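Local coordinates for nicotinate phosphoribosyltransferase (Saccharomyces cerevisiae, PDB 1VLP), which catalyses the ATP-dependent synthesis of nicotinate ribonucleotide from nicotinate and phosphoribosyl diphosphate, the first step from nicotinic acid to NAD, at residues I18-D23 and N227-K232; K47-S52 and V389-E394; I62-E67 and I151-F156. All coordinates share one frame; numbering follows the deposited sequence. Where two conformers were deposited one is given.

The three contacts tie the N-terminal part of this single-chain enzyme to itself and to the rest of the fold. Contact 2 joins neighbouring strands 43-50 and 388-395 of the antiparallel sheet, and contact 3 packs helix 59-71 against helix 144-159; their centres lie about 17 Å apart and they touch where Tyr-48 CE1 meets Ile-151 CD1 at 3.8 Å. Contact 1 stands apart, with nearest atoms about 11 Å from contact 2 and about 7 Å from contact 3; it sets the loop before helix 26-38 on helix 228-234. Along the chain contacts 1 and 2 interleave, each bringing the N-terminal region onto segments more than 200 residues later, while contact 3, nested inside both, is more local.

Contact 1: I18-D23 and N227-K232; sequences IKSLLD and NILFAK
Leu-22 and Asp-23 meet the start of helix 228-234 at a capped N-terminus, where Asn-227 is the N-cap residue: its OD1 accepts from Phe-230 N at 2.9 Å. The facing loop is a type I beta turn from Ser-20 to Asp-23, and inside it Ser-20 OG accepts from Leu-22 N, an ST turn; that hydroxyl also bonds Glu-81. The turn presents Leu-22 O to the helix, where Leu-229 N donates to it at 2.8 Å, from above the carbonyl plane and with a bent N-H...O angle of 133°.

Followed outward, Leu-229 lies along the turn. Its CB lies 3.4 Å from Leu-22 O; CG then stands anti to the backbone N (chi1 -165°), and the two methyls spread over the turn. CD1 approaches CB and OG of Ser-20, whereas CD2 reaches Ser-20 CB and also Asp-23 CB, the latter at 3.9 Å. Next to it, Leu-22 and Ile-228 cross at about a right angle, with Ile-228 CG2 equally near both methyls of Leu-22, 4.0 Å from CD1.

The loop leads into helix 26-38, which carries Tyr-27, a residue that probably binds nicotinate, as in related enzymes, about 9 Å from Ile-228 between side chains. Asp-23 OD1 also forms a salt bridge with Arg-194, and Asn-227 ND2 a bond to Thr-191, which should help fix both groups. Between the two side chains, Asn-227 ND2 donates to Asp-23 OD1 at 3.0 Å and 168°, with that oxygen in the amide plane.

Contact 2: K47-S52 and V389-E394; sequences KYTNRS and VIKLLE
The guanidinium of Arg-51 lies against Val-389, whose CG1 sits over the centre of one face, 3.7 Å above the plane; the two side chains cross at about a right angle. At the Tyr-48 ring, Ile-390 CG1 comes to the edge, and Asn-50 N stands over one face toward the rim. Both groups flank an antiparallel strand pair within the five-stranded sheet, the short strand axes coming within 4.6 Å. The pairing ties the N-terminal region to a strand over 330 residues later in one sheet. Four backbone bonds define the register: Lys-47 with Lys-391 and Thr-49 with Val-389 are hydrogen-bonded pairs, while Tyr-48 with Ile-390 is the non-hydrogen-bonded pair between them. Beyond this pairing, Leu-393 and Glu-394 both face Thr-45, a classic beta bulge.

Tyr-48 and Ile-390 point to the face covered by helix 144-159. On the other face, Lys-47 and Lys-391 run side by side in the same direction, with Lys-47 CD 4.0 Å from Lys-391 CE. In the conformer described, one of two, Lys-47 bends at chi4 (-86°) and its NZ can donate to Thr-49 OG1 at 2.7 Å, while Lys-391 CE approaches that same OG1 at 3.6 Å.

Contact 3: I62-E67 and I151-F156; sequences INWLKE and ISEAYF
Ala-154 CB is the small bump of this antiparallel helix pair, entering the hollow between Trp-64 and Leu-65 of helix 59-71. The short axes are 9.8 Å apart, with an angle of 149° between their N-to-C directions, and Leu-65 and Ala-154 have the closest CA atoms. The methyl meets the six-membered part of the indole, 3.7 Å from Trp-64 CE3, approaching it obliquely, and also touches Leu-65 CG at the same 3.7 Å.

The two walls of that hollow are turned differently. Trp-64 has CG anti to the backbone N (chi1 -176°), and the far corner of its indole, CH2, reaches Glu-153 CG at 4.1 Å. The carboxylate of Glu-153 is held beyond the pair, its OE1 accepting from Leu-197 N. Leu-65, with CG anti to the carbonyl carbon instead (chi1 -78°), is a bump of its own.

Leu-150 and Phe-158, to either end of 151-156 on helix 144-159, also pack on the indole, while Leu-129 and Phe-115 of the antiparallel sheet pack on Leu-65. The helix pair thus lies on that sheet. Leu-65 CD2 settles against both Ala-154 CB and Ile-151, 3.9 Å from Ile-151 CA and 4.2 Å from Ile-151 CG1.

Contact 1: I18-D23 and N227-K232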
# COMPACT_ATOMS: atom_id res chain seq x y z
N ILE A 18 6.68 13.65 -9.21
CA ILE A 18 6.02 13.60 -7.91
C ILE A 18 5.91 15.06 -7.44
O ILE A 18 6.89 15.67 -6.98
CB ILE A 18 6.80 12.78 -6.91
CG1 ILE A 18 7.08 11.34 -7.43
CG2 ILE A 18 6.09 12.77 -5.55
CD1 ILE A 18 5.83 10.47 -7.64
N LYS A 19 4.72 15.63 -7.63
CA LYS A 19 4.50 17.06 -7.45
C LYS A 19 3.94 17.39 -6.05
O LYS A 19 3.80 18.56 -5.69
CB LYS A 19 3.58 17.55 -8.55
CG LYS A 19 4.18 17.38 -9.92
CD LYS A 19 3.32 18.03 -10.95
CE LYS A 19 3.84 17.77 -12.38
NZ LYS A 19 5.15 18.43 -12.64
N SER A 20 3.67 16.35 -5.25
CA SER A 20 3.03 16.57 -3.94
C SER A 20 3.36 15.44 -2.99
O SER A 20 3.49 14.29 -3.40
CB SER A 20 1.49 16.70 -4.13
OG SER A 20 0.80 16.75 -2.87
N LEU A 21 3.49 15.77 -1.71
CA LEU A 21 3.58 14.73 -0.69
C LEU A 21 2.25 13.96 -0.51
O LEU A 21 2.22 12.91 0.12
CB LEU A 21 4.04 15.35 0.59
CG LEU A 21 5.53 15.81 0.53
CD1 LEU A 21 5.83 16.75 1.59
CD2 LEU A 21 6.46 14.64 0.62
N LEU A 22 1.16 14.48 -1.09
CA LEU A 22 -0.11 13.71 -1.21
C LEU A 22 -0.22 12.72 -2.40
O LEU A 22 -1.24 11.99 -2.51
CB LEU A 22 -1.29 14.70 -1.31
CG LEU A 22 -1.58 15.68 -0.14
CD1 LEU A 22 -2.93 16.34 -0.30
CD2 LEU A 22 -1.45 15.02 1.16
N ASP A 23 0.78 12.71 -3.30
CA ASP A 23 0.84 11.73 -4.38
C ASP A 23 1.41 10.44 -3.79
O ASP A 23 2.60 10.08 -3.97
CB ASP A 23 1.64 12.23 -5.57
CG ASP A 23 1.64 11.21 -6.73
OD1 ASP A 23 0.86 10.19 -6.67
OD2 ASP A 23 2.43 11.41 -7.71
N ASN A 227 -4.94 7.00 -3.23
CA ASN A 227 -4.05 8.09 -3.56
C ASN A 227 -4.70 9.41 -3.16
O ASN A 227 -5.73 9.85 -3.74
CB ASN A 227 -3.72 8.04 -5.05
CG ASN A 227 -2.69 9.07 -5.44
OD1 ASN A 227 -2.95 10.27 -5.39
ND2 ASN A 227 -1.49 8.61 -5.82
N ILE A 228 -4.11 10.05 -2.16
CA ILE A 228 -4.74 11.20 -1.58
C ILE A 228 -4.84 12.33 -2.61
O ILE A 228 -5.87 13.05 -2.64
CB ILE A 228 -3.96 11.70 -0.34
CG1 ILE A 228 -3.73 10.59 0.68
CG2 ILE A 228 -4.69 12.83 0.32
CD1 ILE A 228 -2.75 11.04 1.75
N LEU A 229 -3.82 12.48 -3.47
CA LEU A 229 -3.84 13.56 -4.47
C LEU A 229 -4.99 13.36 -5.47
O LEU A 229 -5.67 14.33 -5.79
CB LEU A 229 -2.50 13.65 -5.23
CG LEU A 229 -2.29 14.93 -6.03
CD1 LEU A 229 -2.35 16.12 -5.13
CD2 LEU A 229 -0.99 14.90 -6.68
N PHE A 230 -5.17 12.13 -5.94
CA PHE A 230 -6.27 11.80 -6.87
C PHE A 230 -7.61 11.85 -6.18
O PHE A 230 -8.59 12.22 -6.80
CB PHE A 230 -6.06 10.47 -7.56
CG PHE A 230 -5.03 10.53 -8.67
CD1 PHE A 230 -5.22 11.40 -9.73
CD2 PHE A 230 -3.90 9.73 -8.67
CE1 PHE A 230 -4.32 11.47 -10.78
CE2 PHE A 230 -2.93 9.81 -9.75
CZ PHE A 230 -3.16 10.69 -10.79
N ALA A 231 -7.68 11.47 -4.90
CA ALA A 231 -8.94 11.64 -4.13
C ALA A 231 -9.35 13.13 -4.17
O ALA A 231 -10.49 13.48 -4.46
CB ALA A 231 -8.72 11.26 -2.78
N LYS A 232 -8.39 14.00 -3.87
CA LYS A 232 -8.62 15.45 -3.87
C LYS A 232 -9.03 15.94 -5.25
O LYS A 232 -10.00 16.70 -5.37
CB LYS A 232 -7.37 16.18 -3.37
CG LYS A 232 -7.54 17.71 -3.18
CD LYS A 232 -6.24 18.24 -2.54
CE LYS A 232 -6.36 19.70 -2.21
NZ LYS A 232 -6.52 20.49 -3.44
O HOH W 1 -1.58 11.97 -7.80

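Contact 2: K47-S52 and V389-E394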
# COMPACT_ATOMS: atom_id res chain seq x y z
N LYS A 47 14.41 -1.74 2.18
CA LYS A 47 15.20 -2.21 1.07
C LYS A 47 14.34 -2.48 -0.13
O LYS A 47 13.30 -3.07 -0.03
CB LYS A 47 15.95 -3.50 1.43
CG LYS A 47 16.42 -4.32 0.20
CD LYS A 47 17.14 -5.66 0.55
CE LYS A 47 17.70 -6.35 -0.74
NZ LYS A 47 16.75 -7.24 -1.51
N TYR A 48 14.85 -2.05 -1.26
CA TYR A 48 14.26 -2.34 -2.59
C TYR A 48 14.60 -3.75 -3.02
O TYR A 48 15.71 -4.20 -2.90
CB TYR A 48 14.83 -1.35 -3.61
CG TYR A 48 14.66 -1.66 -5.08
CD1 TYR A 48 13.48 -1.30 -5.75
CD2 TYR A 48 15.67 -2.31 -5.79
CE1 TYR A 48 13.33 -1.55 -7.09
CE2 TYR A 48 15.52 -2.59 -7.18
CZ TYR A 48 14.37 -2.14 -7.82
OH TYR A 48 14.24 -2.36 -9.16
N THR A 49 13.62 -4.44 -3.57
CA THR A 49 13.86 -5.71 -4.20
C THR A 49 13.08 -5.76 -5.50
O THR A 49 11.92 -5.34 -5.56
CB THR A 49 13.43 -6.90 -3.30
OG1 THR A 49 14.11 -6.81 -2.05
CG2 THR A 49 13.81 -8.22 -3.97
N ASN A 50 13.77 -6.17 -6.54
CA ASN A 50 13.16 -6.42 -7.83
C ASN A 50 12.92 -7.91 -7.98
O ASN A 50 13.86 -8.68 -8.23
CB ASN A 50 14.05 -5.90 -8.97
CG ASN A 50 13.41 -6.12 -10.35
OD1 ASN A 50 12.30 -6.62 -10.46
ND2 ASN A 50 14.18 -5.80 -11.44
N ARG A 51 11.69 -8.34 -7.75
CA ARG A 51 11.34 -9.78 -7.86
C ARG A 51 11.32 -10.24 -9.33
O ARG A 51 11.54 -11.43 -9.60
CB ARG A 51 9.99 -10.06 -7.22
CG ARG A 51 9.99 -9.71 -5.72
CD ARG A 51 8.59 -9.60 -5.15
NE ARG A 51 8.68 -9.56 -3.70
CZ ARG A 51 7.64 -9.43 -2.89
NH1 ARG A 51 6.42 -9.29 -3.40
NH2 ARG A 51 7.84 -9.39 -1.57
N SER A 52 11.11 -9.31 -10.25
CA SER A 52 11.22 -9.57 -11.68
C SER A 52 12.68 -9.37 -12.16
O SER A 52 12.97 -8.47 -12.89
CB SER A 52 10.41 -8.54 -12.48
OG SER A 52 9.08 -8.31 -12.09
N VAL A 389 9.31 -4.08 -4.89
CA VAL A 389 8.85 -3.72 -3.54
C VAL A 389 9.93 -2.96 -2.81
O VAL A 389 11.08 -3.02 -3.21
CB VAL A 389 8.48 -4.95 -2.73
CG1 VAL A 389 7.35 -5.71 -3.42
CG2 VAL A 389 9.65 -5.83 -2.46
N ILE A 390 9.52 -2.20 -1.81
CA ILE A 390 10.45 -1.53 -0.89
C ILE A 390 9.89 -1.89 0.48
O ILE A 390 8.80 -1.49 0.84
CB ILE A 390 10.56 0.00 -1.11
CG1 ILE A 390 11.34 0.28 -2.37
CG2 ILE A 390 11.24 0.69 0.07
CD1 ILE A 390 11.32 1.73 -2.80
N LYS A 391 10.60 -2.78 1.17
CA LYS A 391 10.14 -3.48 2.37
C LYS A 391 10.93 -3.07 3.62
O LYS A 391 12.12 -2.83 3.52
CB LYS A 391 10.38 -4.98 2.18
CG LYS A 391 11.89 -5.39 2.03
CD LYS A 391 12.09 -6.80 1.40
CE LYS A 391 13.56 -7.25 1.44
NZ LYS A 391 13.61 -8.75 1.38
N LEU A 392 10.27 -3.03 4.76
CA LEU A 392 10.95 -2.79 6.01
C LEU A 392 11.87 -4.00 6.25
O LEU A 392 11.40 -5.16 6.19
CB LEU A 392 9.92 -2.62 7.15
CG LEU A 392 10.51 -2.33 8.51
CD1 LEU A 392 11.26 -1.03 8.53
CD2 LEU A 392 9.39 -2.38 9.58
N LEU A 393 13.16 -3.73 6.47
CA LEU A 393 14.18 -4.77 6.68
C LEU A 393 14.71 -4.86 8.12
O LEU A 393 15.02 -5.97 8.62
CB LEU A 393 15.37 -4.45 5.77
CG LEU A 393 16.53 -5.41 5.53
CD1 LEU A 393 16.27 -6.31 4.33
CD2 LEU A 393 17.75 -4.60 5.25
N GLU A 394 14.88 -3.71 8.75
CA GLU A 394 15.51 -3.64 10.05
C GLU A 394 14.92 -2.50 10.88
O GLU A 394 14.60 -1.47 10.31
CB GLU A 394 16.99 -3.38 9.81
CG GLU A 394 17.92 -3.87 10.81
CD GLU A 394 19.37 -3.72 10.35
OE1 GLU A 394 19.88 -2.57 10.39
OE2 GLU A 394 19.98 -4.75 9.95

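Contact 3: I62-E67 and I151-F156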
# COMPACT_ATOMS: atom_id res chain seq x y z
N ILE A 62 18.56 5.24 -14.92
CA ILE A 62 19.25 5.47 -13.65
C ILE A 62 19.50 6.97 -13.42
O ILE A 62 19.26 7.51 -12.32
CB ILE A 62 20.53 4.63 -13.59
CG1 ILE A 62 20.17 3.14 -13.51
CG2 ILE A 62 21.46 5.08 -12.40
CD1 ILE A 62 21.33 2.16 -13.76
N ASN A 63 19.97 7.64 -14.46
CA ASN A 63 20.26 9.07 -14.32
C ASN A 63 18.97 9.86 -14.04
O ASN A 63 19.00 10.80 -13.25
CB ASN A 63 20.99 9.60 -15.56
CG ASN A 63 22.40 9.03 -15.70
OD1 ASN A 63 23.02 8.69 -14.71
ND2 ASN A 63 22.90 8.93 -16.95
N TRP A 64 17.87 9.52 -14.71
CA TRP A 64 16.60 10.18 -14.50
C TRP A 64 16.12 9.92 -13.06
O TRP A 64 15.66 10.81 -12.38
CB TRP A 64 15.57 9.69 -15.53
CG TRP A 64 14.25 10.34 -15.50
CD1 TRP A 64 13.88 11.45 -16.19
CD2 TRP A 64 13.08 9.88 -14.82
NE1 TRP A 64 12.54 11.73 -15.97
CE2 TRP A 64 12.03 10.78 -15.12
CE3 TRP A 64 12.80 8.79 -13.99
CZ2 TRP A 64 10.76 10.60 -14.65
CZ3 TRP A 64 11.51 8.61 -13.53
CH2 TRP A 64 10.52 9.51 -13.85
N LEU A 65 16.26 8.68 -12.61
CA LEU A 65 15.90 8.34 -11.24
C LEU A 65 16.68 9.14 -10.23
O LEU A 65 16.12 9.61 -9.24
CB LEU A 65 16.05 6.83 -10.98
CG LEU A 65 14.88 5.99 -11.56
CD1 LEU A 65 15.29 4.49 -11.51
CD2 LEU A 65 13.61 6.22 -10.85
N LYS A 66 17.98 9.27 -10.44
CA LYS A 66 18.81 10.02 -9.50
C LYS A 66 18.25 11.46 -9.37
O LYS A 66 18.09 11.99 -8.25
CB LYS A 66 20.26 10.03 -10.01
CG LYS A 66 21.18 10.81 -9.21
CD LYS A 66 22.65 10.55 -9.60
CE LYS A 66 23.57 11.60 -8.96
NZ LYS A 66 23.40 11.67 -7.49
N GLU A 67 17.92 12.06 -10.51
CA GLU A 67 17.32 13.39 -10.53
C GLU A 67 15.97 13.46 -9.79
O GLU A 67 15.75 14.30 -8.93
CB GLU A 67 17.25 13.91 -11.96
CG GLU A 67 16.77 15.33 -12.08
CD GLU A 67 17.10 15.87 -13.46
OE1 GLU A 67 16.41 15.49 -14.42
OE2 GLU A 67 18.08 16.64 -13.60
N ILE A 151 10.28 4.43 -9.95
CA ILE A 151 11.06 3.34 -10.54
C ILE A 151 10.23 2.70 -11.67
O ILE A 151 10.75 2.48 -12.79
CB ILE A 151 11.49 2.31 -9.47
CG1 ILE A 151 12.48 2.95 -8.48
CG2 ILE A 151 12.16 1.11 -10.08
CD1 ILE A 151 12.60 2.21 -7.21
N SER A 152 8.95 2.42 -11.40
CA SER A 152 8.06 1.88 -12.44
C SER A 152 7.99 2.85 -13.63
O SER A 152 8.17 2.44 -14.78
CB SER A 152 6.67 1.65 -11.87
OG SER A 152 5.81 0.97 -12.73
N GLU A 153 7.73 4.12 -13.34
CA GLU A 153 7.65 5.11 -14.42
C GLU A 153 8.94 5.17 -15.27
O GLU A 153 8.87 5.18 -16.48
CB GLU A 153 7.23 6.47 -13.87
CG GLU A 153 7.15 7.52 -14.97
CD GLU A 153 6.07 8.58 -14.77
OE1 GLU A 153 5.25 8.52 -13.83
OE2 GLU A 153 6.05 9.49 -15.62
N ALA A 154 10.10 5.17 -14.62
CA ALA A 154 11.44 5.14 -15.26
C ALA A 154 11.57 3.94 -16.22
O ALA A 154 11.96 4.09 -17.36
CB ALA A 154 12.53 5.10 -14.21
N TYR A 155 11.18 2.77 -15.72
CA TYR A 155 11.33 1.52 -16.46
C TYR A 155 10.51 1.63 -17.77
O TYR A 155 11.03 1.33 -18.86
CB TYR A 155 10.90 0.29 -15.61
CG TYR A 155 11.13 -0.99 -16.34
CD1 TYR A 155 12.43 -1.59 -16.37
CD2 TYR A 155 10.12 -1.58 -17.09
CE1 TYR A 155 12.69 -2.75 -17.09
CE2 TYR A 155 10.38 -2.73 -17.85
CZ TYR A 155 11.68 -3.30 -17.84
OH TYR A 155 11.92 -4.46 -18.60
N PHE A 156 9.26 2.10 -17.68
CA PHE A 156 8.38 2.18 -18.86
C PHE A 156 8.59 3.39 -19.75
O PHE A 156 8.08 3.43 -20.83
CB PHE A 156 6.93 1.97 -18.47
CG PHE A 156 6.69 0.56 -18.03
CD1 PHE A 156 6.71 -0.48 -18.98
CD2 PHE A 156 6.57 0.24 -16.69
CE1 PHE A 156 6.54 -1.82 -18.59
CE2 PHE A 156 6.39 -1.08 -16.30
CZ PHE A 156 6.38 -2.10 -17.25